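Local atomic coordinates of TT1561 protein (Thermus thermophilus, PDB entry 1UF3), a protein that is of unknown function but belongs to the calcineurin-like metallophosphoesterase superfamily, binds calcium ions and is a predicted phosphoesterase. Residues G40-K45 against A54-L59. Numbering follows the deposited sequence.
Sequences GNLMPK and AFFRIL. With CA (calcium ion), chain I.
In this calcineurin-like metallophosphoesterase fold, the loop that leaves strand 35-39 packs on helix 49-59, L42 against F55 and F56, M43 against F55. L42 CB lies over one face of the F55 ring, a CH-pi contact 4.1 Å from the ring centroid and 20° off the normal. Its CD2 branch reaches F55 CE2 at 3.6 Å and F56 CZ at 3.8 Å, so one methyl touches both rings. The CG of F55 is anti to the backbone N (chi1 -177°), which places the ring against L42 CB. The bent selenomethionine chain of M43 runs past F55 in the opposite direction and sets CE 3.5 Å from both F55 CB and F55 CD1. With an alanine at F55, L42 CB is likely to lose its aromatic face and M43 CE the ring carbon it packs on. Farther along the loop, K45 O binds calcium at 2.4 Å, with A47 O and A75 O as further protein ligands, and a calcium-bound water donates to P44 O. D74 accepts hydrogen bonds from the backbone N of L42 and M43. Around this buried contact, helix 18-25 meets M43 and F55 through L18 and L21, while helix 77-90 packs on L42 and F56.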
loop_
_atom_site.group_PDB
_atom_site.type_symbol
_atom_site.label_atom_id
_atom_site.label_comp_id
_atom_site.label_asym_id
_atom_site.label_seq_id
_atom_site.Cartn_x
_atom_site.Cartn_y
_atom_site.Cartn_z
ATOM N N GLY A 40 29.466 14.614 2.319
ATOM C CA GLY A 40 30.085 15.259 3.476
ATOM C C GLY A 40 30.418 16.730 3.211
ATOM O O GLY A 40 30.091 17.247 2.148
ATOM N N ASN A 41 31.059 17.422 4.152
ATOM C CA ASN A 41 31.477 16.876 5.444
ATOM C C ASN A 41 30.277 16.560 6.314
ATOM O O ASN A 41 29.425 17.411 6.537
ATOM C CB ASN A 41 32.357 17.896 6.203
ATOM C CG ASN A 41 33.557 18.354 5.401
ATOM O OD1 ASN A 41 34.433 17.561 5.054
ATOM N ND2 ASN A 41 33.606 19.651 5.101
ATOM N N LEU A 42 30.195 15.329 6.806
ATOM C CA LEU A 42 29.084 14.991 7.683
ATOM C C LEU A 42 29.316 15.721 9.007
ATOM O O LEU A 42 28.397 16.281 9.594
ATOM C CB LEU A 42 29.042 13.486 7.971
ATOM C CG LEU A 42 28.518 12.503 6.913
ATOM C CD1 LEU A 42 29.392 12.522 5.669
ATOM C CD2 LEU A 42 28.502 11.098 7.533
HETATM N N MSE A 43 30.573 15.705 9.441
HETATM C CA MSE A 43 31.021 16.285 10.716
HETATM C C MSE A 43 32.254 17.160 10.520
HETATM O O MSE A 43 33.007 16.973 9.558
HETATM C CB MSE A 43 31.465 15.156 11.661
HETATM C CG MSE A 43 30.382 14.328 12.275
HETATM SE SE MSE A 43 29.537 15.356 13.613
HETATM C CE MSE A 43 27.734 14.667 13.380
ATOM N N PRO A 44 32.493 18.109 11.445
ATOM C CA PRO A 44 33.672 18.975 11.349
ATOM C C PRO A 44 34.828 18.080 11.781
ATOM O O PRO A 44 34.610 17.072 12.460
ATOM C CB PRO A 44 33.412 20.051 12.404
ATOM C CG PRO A 44 31.928 20.036 12.576
ATOM C CD PRO A 44 31.593 18.567 12.511
ATOM N N LYS A 45 36.050 18.440 11.410
ATOM C CA LYS A 45 37.229 17.661 11.785
ATOM C C LYS A 45 37.244 17.320 13.290
ATOM O O LYS A 45 37.571 16.192 13.672
ATOM C CB LYS A 45 38.500 18.445 11.409
ATOM C CG LYS A 45 39.817 17.859 11.888
ATOM C CD LYS A 45 40.090 16.509 11.249
ATOM C CE LYS A 45 41.375 15.884 11.772
ATOM N NZ LYS A 45 42.562 16.734 11.470
ATOM N N ALA A 54 25.722 9.695 16.723
ATOM C CA ALA A 54 24.483 10.456 16.896
ATOM C C ALA A 54 23.912 10.860 15.528
ATOM O O ALA A 54 22.702 10.828 15.316
ATOM C CB ALA A 54 24.740 11.701 17.761
ATOM N N PHE A 55 24.811 11.252 14.624
ATOM C CA PHE A 55 24.474 11.648 13.249
ATOM C C PHE A 55 23.730 10.472 12.543
ATOM O O PHE A 55 22.636 10.630 12.033
ATOM C CB PHE A 55 25.775 11.966 12.497
ATOM C CG PHE A 55 25.568 12.462 11.098
ATOM C CD1 PHE A 55 25.491 13.832 10.837
ATOM C CD2 PHE A 55 25.456 11.563 10.032
ATOM C CE1 PHE A 55 25.306 14.308 9.526
ATOM C CE2 PHE A 55 25.270 12.024 8.723
ATOM C CZ PHE A 55 25.195 13.400 8.469
ATOM N N PHE A 56 24.349 9.297 12.535
ATOM C CA PHE A 56 23.752 8.110 11.916
ATOM C C PHE A 56 22.452 7.640 12.566
ATOM O O PHE A 56 21.543 7.143 11.889
ATOM C CB PHE A 56 24.789 7.000 11.894
ATOM C CG PHE A 56 25.876 7.236 10.895
ATOM C CD1 PHE A 56 27.194 6.981 11.206
ATOM C CD2 PHE A 56 25.567 7.717 9.619
ATOM C CE1 PHE A 56 28.204 7.196 10.274
ATOM C CE2 PHE A 56 26.573 7.932 8.682
ATOM C CZ PHE A 56 27.893 7.671 9.013
ATOM N N ARG A 57 22.334 7.819 13.875
ATOM C CA ARG A 57 21.111 7.426 14.567
ATOM C C ARG A 57 19.940 8.251 14.027
ATOM O O ARG A 57 18.838 7.732 13.798
ATOM C CB ARG A 57 21.268 7.658 16.070
ATOM C CG ARG A 57 20.072 7.221 16.874
ATOM C CD ARG A 57 20.418 6.057 17.793
ATOM N NE ARG A 57 19.199 5.455 18.342
ATOM C CZ ARG A 57 19.168 4.363 19.101
ATOM N NH1 ARG A 57 20.295 3.734 19.419
ATOM N NH2 ARG A 57 18.001 3.894 19.530
ATOM N N ILE A 58 20.184 9.544 13.838
ATOM C CA ILE A 58 19.170 10.455 13.317
ATOM C C ILE A 58 18.872 10.134 11.847
ATOM O O ILE A 58 17.720 10.098 11.454
ATOM C CB ILE A 58 19.639 11.943 13.460
ATOM C CG1 ILE A 58 19.335 12.427 14.881
ATOM C CG2 ILE A 58 18.956 12.849 12.413
ATOM C CD1 ILE A 58 20.138 13.644 15.305
ATOM N N LEU A 59 19.908 9.877 11.055
ATOM C CA LEU A 59 19.708 9.561 9.636
ATOM C C LEU A 59 18.944 8.251 9.463
ATOM O O LEU A 59 18.128 8.116 8.551
ATOM C CB LEU A 59 21.045 9.447 8.929
ATOM C CG LEU A 59 21.184 9.848 7.459
ATOM C CD1 LEU A 59 22.378 9.110 6.908
ATOM C CD2 LEU A 59 19.953 9.541 6.654
HETATM CA CA CA I . 37.434 13.785 13.635
HETATM O O HOH W 1 35.564 14.478 12.154
HETATM O O HOH W 2 36.389 11.499 13.273
HETATM O O HOH W 3 38.386 12.452 15.490
HETATM O O HOH W 4 39.714 14.506 15.097
#